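Local coordinates for protein adenylate cyclase (Hippeastrum hybrid cultivar, PDB 6YP4) that shows dominant triphosphatase activity as a member of the CYTH family, although it was named as a putative adenylyl cyclase, at residues A[80-85]-A[107-112]; A[50-55]-A[65-70]. All coordinates share one frame; numbering follows the deposited sequence.

Contact 1 (A[80-85]-A[107-112]); sequences EEDEEE and KSRIWR. With MG (magnesium ion), chain D; MG (magnesium ion), chain C; GCP (phosphomethylphosphonic acid guanylate ester), chain B.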
loop_
_atom_site.group_PDB
_atom_site.type_symbol
_atom_site.label_atom_id
_atom_site.label_comp_id
_atom_site.label_asym_id
_atom_site.label_seq_id
_atom_site.Cartn_x
_atom_site.Cartn_y
_atom_site.Cartn_z
ATOM N N GLU A 80 -12.586 -11.205 7.275
ATOM C CA GLU A 80 -11.694 -11.082 8.423
ATOM C C GLU A 80 -10.304 -11.550 8.017
ATOM O O GLU A 80 -10.135 -12.692 7.581
ATOM C CB GLU A 80 -12.193 -11.915 9.601
ATOM C CG GLU A 80 -13.483 -11.449 10.213
ATOM C CD GLU A 80 -14.055 -12.484 11.163
ATOM O OE1 GLU A 80 -15.220 -12.899 10.968
ATOM O OE2 GLU A 80 -13.325 -12.900 12.089
ATOM N N GLU A 81 -9.305 -10.686 8.170
ATOM C CA GLU A 81 -7.959 -11.054 7.768
ATOM C C GLU A 81 -6.949 -10.530 8.779
ATOM O O GLU A 81 -7.206 -9.587 9.532
ATOM C CB GLU A 81 -7.631 -10.549 6.352
ATOM C CG GLU A 81 -6.993 -9.167 6.262
ATOM C CD GLU A 81 -7.085 -8.573 4.849
ATOM O OE1 GLU A 81 -7.580 -9.273 3.940
ATOM O OE2 GLU A 81 -6.683 -7.404 4.648
ATOM N N ASP A 82 -5.801 -11.188 8.800
ATOM C CA ASP A 82 -4.660 -10.754 9.594
ATOM C C ASP A 82 -3.454 -11.121 8.753
ATOM O O ASP A 82 -3.340 -12.277 8.329
ATOM C CB ASP A 82 -4.626 -11.439 10.961
ATOM C CG ASP A 82 -3.591 -10.832 11.889
ATOM O OD1 ASP A 82 -3.025 -9.787 11.521
ATOM O OD2 ASP A 82 -3.345 -11.389 12.975
ATOM N N GLU A 83 -2.611 -10.142 8.424
ATOM C CA GLU A 83 -1.460 -10.438 7.588
ATOM C C GLU A 83 -0.249 -9.613 8.003
ATOM O O GLU A 83 -0.356 -8.601 8.706
ATOM C CB GLU A 83 -1.772 -10.238 6.097
ATOM C CG GLU A 83 -2.108 -8.843 5.687
ATOM C CD GLU A 83 -2.240 -8.689 4.170
ATOM O OE1 GLU A 83 -2.299 -7.530 3.702
ATOM O OE2 GLU A 83 -2.286 -9.716 3.446
ATOM N N GLU A 84 0.920 -10.069 7.555
ATOM C CA GLU A 84 2.175 -9.472 7.995
ATOM C C GLU A 84 3.266 -9.904 7.037
ATOM O O GLU A 84 3.259 -11.044 6.546
ATOM C CB GLU A 84 2.537 -9.894 9.432
ATOM C CG GLU A 84 3.637 -9.011 10.038
ATOM C CD GLU A 84 3.987 -9.344 11.466
ATOM O OE1 GLU A 84 3.774 -10.486 11.911
ATOM O OE2 GLU A 84 4.424 -8.413 12.161
ATOM N N GLU A 85 4.172 -8.978 6.744
ATOM C CA GLU A 85 5.325 -9.309 5.924
ATOM C C GLU A 85 6.291 -10.175 6.715
ATOM O O GLU A 85 6.468 -9.988 7.923
ATOM C CB GLU A 85 6.031 -8.043 5.436
ATOM C CG GLU A 85 5.297 -7.335 4.311
ATOM C CD GLU A 85 6.143 -6.276 3.622
ATOM O OE1 GLU A 85 5.621 -5.626 2.690
ATOM O OE2 GLU A 85 7.318 -6.081 4.015
ATOM N N LYS A 107 7.197 -17.479 15.954
ATOM C CA LYS A 107 7.061 -16.131 16.495
ATOM C C LYS A 107 6.002 -15.292 15.787
ATOM O O LYS A 107 5.801 -14.131 16.157
ATOM C CB LYS A 107 8.403 -15.400 16.452
ATOM C CG LYS A 107 9.591 -16.248 16.860
ATOM C CD LYS A 107 10.885 -15.439 16.861
ATOM C CE LYS A 107 11.931 -16.102 17.747
ATOM N NZ LYS A 107 11.688 -15.859 19.199
ATOM N N SER A 108 5.306 -15.842 14.803
ATOM C CA SER A 108 4.357 -15.049 14.035
ATOM C C SER A 108 3.033 -14.904 14.777
ATOM O O SER A 108 2.465 -15.886 15.271
ATOM C CB SER A 108 4.109 -15.679 12.665
ATOM O OG SER A 108 2.959 -15.099 12.068
ATOM N N ARG A 109 2.540 -13.667 14.832
ATOM C CA ARG A 109 1.170 -13.412 15.254
ATOM C C ARG A 109 0.175 -14.245 14.450
ATOM O O ARG A 109 -0.819 -14.743 14.993
ATOM C CB ARG A 109 0.877 -11.919 15.093
ATOM C CG ARG A 109 -0.548 -11.512 15.324
ATOM C CD ARG A 109 -0.721 -10.011 15.104
ATOM N NE ARG A 109 -1.033 -9.674 13.711
ATOM C CZ ARG A 109 -0.243 -8.971 12.902
ATOM N NH1 ARG A 109 -0.631 -8.715 11.661
ATOM N NH2 ARG A 109 0.927 -8.512 13.322
ATOM N N ILE A 110 0.439 -14.422 13.154
ATOM C CA ILE A 110 -0.498 -15.120 12.274
ATOM C C ILE A 110 -0.511 -16.605 12.585
ATOM O O ILE A 110 -1.571 -17.231 12.723
ATOM C CB ILE A 110 -0.142 -14.871 10.797
ATOM C CG1 ILE A 110 0.260 -13.416 10.553
ATOM C CG2 ILE A 110 -1.322 -15.265 9.897
ATOM C CD1 ILE A 110 -0.847 -12.435 10.770
ATOM N N TRP A 111 0.676 -17.214 12.676
ATOM C CA TRP A 111 0.722 -18.609 13.092
ATOM C C TRP A 111 0.094 -18.788 14.472
ATOM O O TRP A 111 -0.641 -19.755 14.708
ATOM C CB TRP A 111 2.159 -19.123 13.086
ATOM C CG TRP A 111 2.251 -20.522 13.570
ATOM C CD1 TRP A 111 2.862 -20.971 14.712
ATOM C CD2 TRP A 111 1.692 -21.670 12.935
ATOM N NE1 TRP A 111 2.714 -22.341 14.814
ATOM C CE2 TRP A 111 1.995 -22.792 13.728
ATOM C CE3 TRP A 111 0.965 -21.863 11.762
ATOM C CZ2 TRP A 111 1.598 -24.088 13.386
ATOM C CZ3 TRP A 111 0.574 -23.151 11.415
ATOM C CH2 TRP A 111 0.889 -24.245 12.224
ATOM N N ARG A 112 0.350 -17.850 15.389
ATOM C CA ARG A 112 -0.282 -17.926 16.704
ATOM C C ARG A 112 -1.802 -17.952 16.577
ATOM O O ARG A 112 -2.475 -18.699 17.294
ATOM C CB ARG A 112 0.182 -16.754 17.582
ATOM C CG ARG A 112 0.048 -16.946 19.092
ATOM C CD ARG A 112 0.427 -18.369 19.539
ATOM N NE ARG A 112 1.754 -18.759 19.089
ATOM C CZ ARG A 112 2.179 -20.022 19.060
ATOM N NH1 ARG A 112 3.402 -20.316 18.630
ATOM N NH2 ARG A 112 1.375 -21.009 19.452
HETATM MG MG MG D . -5.246 -10.040 3.698
HETATM MG MG MG C . -7.875 -8.032 2.088
HETATM P PG GCP B . -8.074 -10.394 -3.523
HETATM O O1G GCP B . -9.313 -10.042 -4.290
HETATM O O2G GCP B . -6.971 -10.824 -4.465
HETATM O O3G GCP B . -8.383 -11.501 -2.545
HETATM C C3B GCP B . -7.531 -8.904 -2.616
HETATM P PB GCP B . -6.046 -9.347 -1.599
HETATM O O1B GCP B . -6.166 -10.707 -0.974
HETATM O O2B GCP B . -4.780 -9.210 -2.409
HETATM O O3A GCP B . -6.015 -8.233 -0.390
HETATM P PA GCP B . -4.664 -8.086 0.535
HETATM O O1A GCP B . -5.136 -7.933 1.970
HETATM O O2A GCP B . -3.865 -9.363 0.386
HETATM O "O5'" GCP B . -3.740 -6.775 0.006
HETATM C "C5'" GCP B . -4.316 -5.864 -0.919
HETATM C "C4'" GCP B . -5.515 -5.053 -0.266
HETATM O "O4'" GCP B . -5.206 -4.499 1.159
HETATM C "C3'" GCP B . -5.757 -4.021 -0.979
HETATM O "O3'" GCP B . -7.188 -3.847 -1.130
HETATM C "C2'" GCP B . -5.011 -2.714 -0.239
HETATM O "O2'" GCP B . -5.831 -1.487 -0.299
HETATM C "C1'" GCP B . -4.703 -3.030 0.959
HETATM N N9 GCP B . -3.199 -2.948 1.140
HETATM C C8 GCP B . -2.439 -4.042 1.017
HETATM N N7 GCP B . -1.152 -3.705 1.223
HETATM C C5 GCP B . -1.116 -2.387 1.474
HETATM C C6 GCP B . -0.063 -1.519 1.754
HETATM O O6 GCP B . 1.049 -1.930 1.802
HETATM N N1 GCP B . -0.304 -0.226 1.971
HETATM C C2 GCP B . -1.580 0.245 1.917
HETATM N N2 GCP B . -1.722 1.677 2.169
HETATM N N3 GCP B . -2.609 -0.601 1.641
HETATM C C4 GCP B . -2.375 -1.917 1.421
HETATM O O HOH W 1 4.042 -11.226 14.441
HETATM O O HOH W 2 4.060 -12.903 11.021
#

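Contact 2 (A[50-55]-A[65-70]); sequences ALRIRF and SLKSRP. With GCP (phosphomethylphosphonic acid guanylate ester), chain B.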
loop_
_atom_site.group_PDB
_atom_site.type_symbol
_atom_site.label_atom_id
_atom_site.label_comp_id
_atom_site.label_asym_id
_atom_site.label_seq_id
_atom_site.Cartn_x
_atom_site.Cartn_y
_atom_site.Cartn_z
ATOM N N ALA A 50 -8.332 -19.448 5.150
ATOM C CA ALA A 50 -7.342 -19.581 4.093
ATOM C C ALA A 50 -6.016 -19.031 4.602
ATOM O O ALA A 50 -5.957 -17.883 5.057
ATOM C CB ALA A 50 -7.793 -18.823 2.844
ATOM N N LEU A 51 -4.958 -19.849 4.544
ATOM C CA LEU A 51 -3.611 -19.438 4.960
ATOM C C LEU A 51 -2.730 -19.366 3.715
ATOM O O LEU A 51 -2.470 -20.392 3.066
ATOM C CB LEU A 51 -3.047 -20.413 5.993
ATOM C CG LEU A 51 -1.649 -20.234 6.594
ATOM C CD1 LEU A 51 -1.568 -18.941 7.359
ATOM C CD2 LEU A 51 -1.365 -21.412 7.521
ATOM N N ARG A 52 -2.273 -18.154 3.387
ATOM C CA ARG A 52 -1.572 -17.846 2.146
ATOM C C ARG A 52 -0.178 -17.313 2.444
ATOM O O ARG A 52 -0.009 -16.472 3.333
ATOM C CB ARG A 52 -2.352 -16.792 1.342
ATOM C CG ARG A 52 -1.799 -16.432 -0.066
ATOM C CD ARG A 52 -2.649 -15.322 -0.713
ATOM N NE ARG A 52 -2.536 -14.035 -0.013
ATOM C CZ ARG A 52 -3.409 -13.033 -0.126
ATOM N NH1 ARG A 52 -4.477 -13.152 -0.900
ATOM N NH2 ARG A 52 -3.215 -11.901 0.537
ATOM N N ILE A 53 0.816 -17.799 1.697
ATOM C CA ILE A 53 2.129 -17.162 1.628
ATOM C C ILE A 53 2.301 -16.621 0.211
ATOM O O ILE A 53 2.261 -17.380 -0.767
ATOM C CB ILE A 53 3.260 -18.125 2.020
ATOM C CG1 ILE A 53 3.113 -18.570 3.491
ATOM C CG2 ILE A 53 4.637 -17.466 1.820
ATOM C CD1 ILE A 53 4.204 -19.538 3.956
ATOM N N ARG A 54 2.440 -15.302 0.093
ATOM C CA ARG A 54 2.554 -14.637 -1.203
ATOM C C ARG A 54 3.979 -14.151 -1.420
ATOM O O ARG A 54 4.546 -13.458 -0.563
ATOM C CB ARG A 54 1.579 -13.459 -1.311
ATOM C CG ARG A 54 1.878 -12.503 -2.493
ATOM C CD ARG A 54 0.872 -11.351 -2.559
ATOM N NE ARG A 54 -0.499 -11.765 -2.880
ATOM C CZ ARG A 54 -1.566 -11.011 -2.631
ATOM N NH1 ARG A 54 -1.410 -9.828 -2.041
ATOM N NH2 ARG A 54 -2.785 -11.439 -2.947
ATOM N N PHE A 55 4.539 -14.484 -2.580
ATOM C CA PHE A 55 5.860 -14.022 -2.987
ATOM C C PHE A 55 5.713 -12.963 -4.069
ATOM O O PHE A 55 4.946 -13.155 -5.019
ATOM C CB PHE A 55 6.703 -15.198 -3.500
ATOM C CG PHE A 55 6.934 -16.269 -2.472
ATOM C CD1 PHE A 55 7.882 -16.107 -1.481
ATOM C CD2 PHE A 55 6.204 -17.437 -2.503
ATOM C CE1 PHE A 55 8.090 -17.096 -0.525
ATOM C CE2 PHE A 55 6.401 -18.427 -1.551
ATOM C CZ PHE A 55 7.345 -18.262 -0.568
ATOM N N SER A 65 -0.652 -14.476 5.442
ATOM C CA SER A 65 -1.986 -13.998 5.795
ATOM C C SER A 65 -2.921 -15.136 6.177
ATOM O O SER A 65 -2.871 -16.227 5.598
ATOM C CB SER A 65 -2.632 -13.202 4.654
ATOM O OG SER A 65 -2.761 -13.972 3.481
ATOM N N LEU A 66 -3.792 -14.858 7.142
ATOM C CA LEU A 66 -4.916 -15.730 7.458
ATOM C C LEU A 66 -6.194 -14.964 7.155
ATOM O O LEU A 66 -6.386 -13.858 7.663
ATOM C CB LEU A 66 -4.870 -16.186 8.919
ATOM C CG LEU A 66 -6.038 -17.056 9.398
ATOM C CD1 LEU A 66 -6.026 -18.401 8.661
ATOM C CD2 LEU A 66 -5.934 -17.272 10.885
ATOM N N LYS A 67 -7.042 -15.519 6.296
ATOM C CA LYS A 67 -8.308 -14.887 5.937
ATOM C C LYS A 67 -9.458 -15.823 6.282
ATOM O O LYS A 67 -9.421 -17.006 5.929
ATOM C CB LYS A 67 -8.355 -14.542 4.459
ATOM C CG LYS A 67 -7.556 -13.334 4.069
ATOM C CD LYS A 67 -7.338 -13.345 2.579
ATOM C CE LYS A 67 -7.222 -11.948 2.014
ATOM N NZ LYS A 67 -8.206 -11.775 0.918
ATOM N N SER A 68 -10.488 -15.294 6.944
ATOM C CA SER A 68 -11.499 -16.128 7.569
ATOM C C SER A 68 -12.901 -15.615 7.280
ATOM O O SER A 68 -13.150 -14.405 7.289
ATOM C CB SER A 68 -11.287 -16.199 9.080
ATOM O OG SER A 68 -10.023 -16.764 9.373
ATOM N N ARG A 69 -13.814 -16.566 7.049
ATOM C CA ARG A 69 -15.244 -16.359 6.845
ATOM C C ARG A 69 -15.529 -15.211 5.879
ATOM O O ARG A 69 -16.051 -14.169 6.299
ATOM C CB ARG A 69 -15.923 -16.122 8.197
ATOM C CG ARG A 69 -15.933 -17.373 9.074
ATOM C CD ARG A 69 -16.302 -17.091 10.517
ATOM N NE ARG A 69 -15.312 -16.245 11.179
ATOM C CZ ARG A 69 -14.157 -16.686 11.668
ATOM N NH1 ARG A 69 -13.836 -17.969 11.565
ATOM N NH2 ARG A 69 -13.315 -15.843 12.255
ATOM N N PRO A 70 -15.197 -15.353 4.594
ATOM C CA PRO A 70 -15.493 -14.275 3.640
ATOM C C PRO A 70 -16.973 -14.214 3.298
ATOM O O PRO A 70 -17.682 -15.223 3.307
ATOM C CB PRO A 70 -14.666 -14.645 2.403
ATOM C CG PRO A 70 -14.362 -16.082 2.551
ATOM C CD PRO A 70 -14.312 -16.380 4.013
HETATM P PG GCP B . -8.074 -10.394 -3.523
HETATM O O1G GCP B . -9.313 -10.042 -4.290
HETATM O O2G GCP B . -6.971 -10.824 -4.465
HETATM O O3G GCP B . -8.383 -11.501 -2.545
HETATM C C3B GCP B . -7.531 -8.904 -2.616
HETATM P PB GCP B . -6.046 -9.347 -1.599
HETATM O O1B GCP B . -6.166 -10.707 -0.974
HETATM O O2B GCP B . -4.780 -9.210 -2.409
HETATM O O3A GCP B . -6.015 -8.233 -0.390
HETATM P PA GCP B . -4.664 -8.086 0.535
HETATM O O1A GCP B . -5.136 -7.933 1.970
HETATM O O2A GCP B . -3.865 -9.363 0.386
HETATM O "O5'" GCP B . -3.740 -6.775 0.006
HETATM C "C5'" GCP B . -4.316 -5.864 -0.919
HETATM C "C4'" GCP B . -5.515 -5.053 -0.266
HETATM O "O4'" GCP B . -5.206 -4.499 1.159
HETATM C "C3'" GCP B . -5.757 -4.021 -0.979
HETATM O "O3'" GCP B . -7.188 -3.847 -1.130
HETATM C "C2'" GCP B . -5.011 -2.714 -0.239
HETATM O "O2'" GCP B . -5.831 -1.487 -0.299
HETATM C "C1'" GCP B . -4.703 -3.030 0.959
HETATM N N9 GCP B . -3.199 -2.948 1.140
HETATM C C8 GCP B . -2.439 -4.042 1.017
HETATM N N7 GCP B . -1.152 -3.705 1.223
HETATM C C5 GCP B . -1.116 -2.387 1.474
HETATM C C6 GCP B . -0.063 -1.519 1.754
HETATM O O6 GCP B . 1.049 -1.930 1.802
HETATM N N1 GCP B . -0.304 -0.226 1.971
HETATM C C2 GCP B . -1.580 0.245 1.917
HETATM N N2 GCP B . -1.722 1.677 2.169
HETATM N N3 GCP B . -2.609 -0.601 1.641
HETATM C C4 GCP B . -2.375 -1.917 1.421
HETATM O O HOH W 3 -5.017 -15.555 3.537
HETATM O O HOH W 4 -0.356 -13.474 1.906
#

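Contact 1 (A[80-85]-A[107-112])
Arg109, in the first turn of helix 109-118, meets Asp82 of strand 80-85 side-on, a clear case of a salt bridge to a buried aspartate that joins a helix to a sheet. Its NE is shared between the two carboxylate oxygens, 3.0 Å from Asp82 OD1 and 3.0 Å from Asp82 OD2, using the syn lone pair of each. Arg109 NH1 adds a shorter bond to Asp82 OD1, 2.6 Å, tilted 24° out of the carboxylate plane. The two flat groups are nearly coplanar, and a bend at chi3 (89°) carries NE of Arg109 to the acid. Asp82 OD2 has a further partner in Arg113, and Arg109 NH1 also donates to the backbone O of His26 of the second subunit.

Glu84 joins the network more loosely. Its OE2 makes a long salt bridge to Arg109 NH2, 3.7 Å, while its stronger partner is His26 of the second subunit. Glu84 OE1 takes hydrogen bonds from two waters, one of which accepts from Arg109 N, 2.9 Å away, while the other reaches Ser108 OG. That hydroxyl caps the helix, accepting from Trp111 N at 3.2 Å and more weakly from Ile110 N.

Ile110 CD1 approaches Asp82 CG at 3.4 Å in one of two conformers, so this contact is less certain. Glu83 turns the other way, to a salt bridge with Arg141 of the second subunit. On the same side, OE1 of Glu81 bridges two magnesium ions in one conformer, a placement that the second conformer leaves doubtful. A strand with metal-binding and ligand-lining glutamates on one face and helix-packing acids on the other fits the wall of the triphosphate tunnel fold of the CYTH family.

Contact 2 (A[50-55]-A[65-70])
Arg52 and Lys67, on neighbouring strands, converge on one β-phosphate oxygen of the GTP analogue. Arg52 NH1 donates almost straight to GCP O1B (170°) at 3.0 Å, and Lys67 NZ reaches the same atom. Arg52 NH2 adds a bond of 2.6 Å to O2A of the α-phosphate, while Arg54 NH2 donates to GCP O2B at 3.0 Å. The two arginines partly overlap, with Arg54 NH2 lying 3.1 Å above the Arg52 guanidinium plane, toward its rim.

A second shell holds Arg52. A water accepts from its NE at 3.0 Å and is also hydrogen-bonded to Ser65 OG, which a further water links to Ala50 O. The Arg52 chain bends at chi3 (67°), which sets NE where the first water meets it. Behind these groups the backbones form an antiparallel ladder: Ala50 with Lys67 and Arg52 with Ser65 are hydrogen-bonded pairs, and Leu51 with Leu66 is the non-hydrogen-bonded pair between them. Both leucines face the opposite side of the sheet, toward helix 109-118.

Arg52 NH1 and Lys67 NZ stand only 4.4 Å apart, a repulsion that the shared, negatively charged phosphate oxygen probably offsets, consistent with a pocket built to bind polyphosphate.

Of the strands in these contacts, strand 49-56 comes first from the N terminus and turns back as strand 61-73, so contact 2 closes a short hairpin with nine residues between its segments. The chain then runs into strand 76-86, where contact 1 opens; it closes 21 mostly helical residues later, at the start of helix 109-118. The two closures are thus in series, neither nested nor crossed. They meet in space because strands 61-73 and 76-86 are neighbours in the sheet: Asp82 O lies 2.9 Å from Leu66 N, a probable hydrogen bond. The helix that contributes to contact 1 also packs on the leucine face of contact 2, while the other face of these strands carries groups that reach the bound nucleotide.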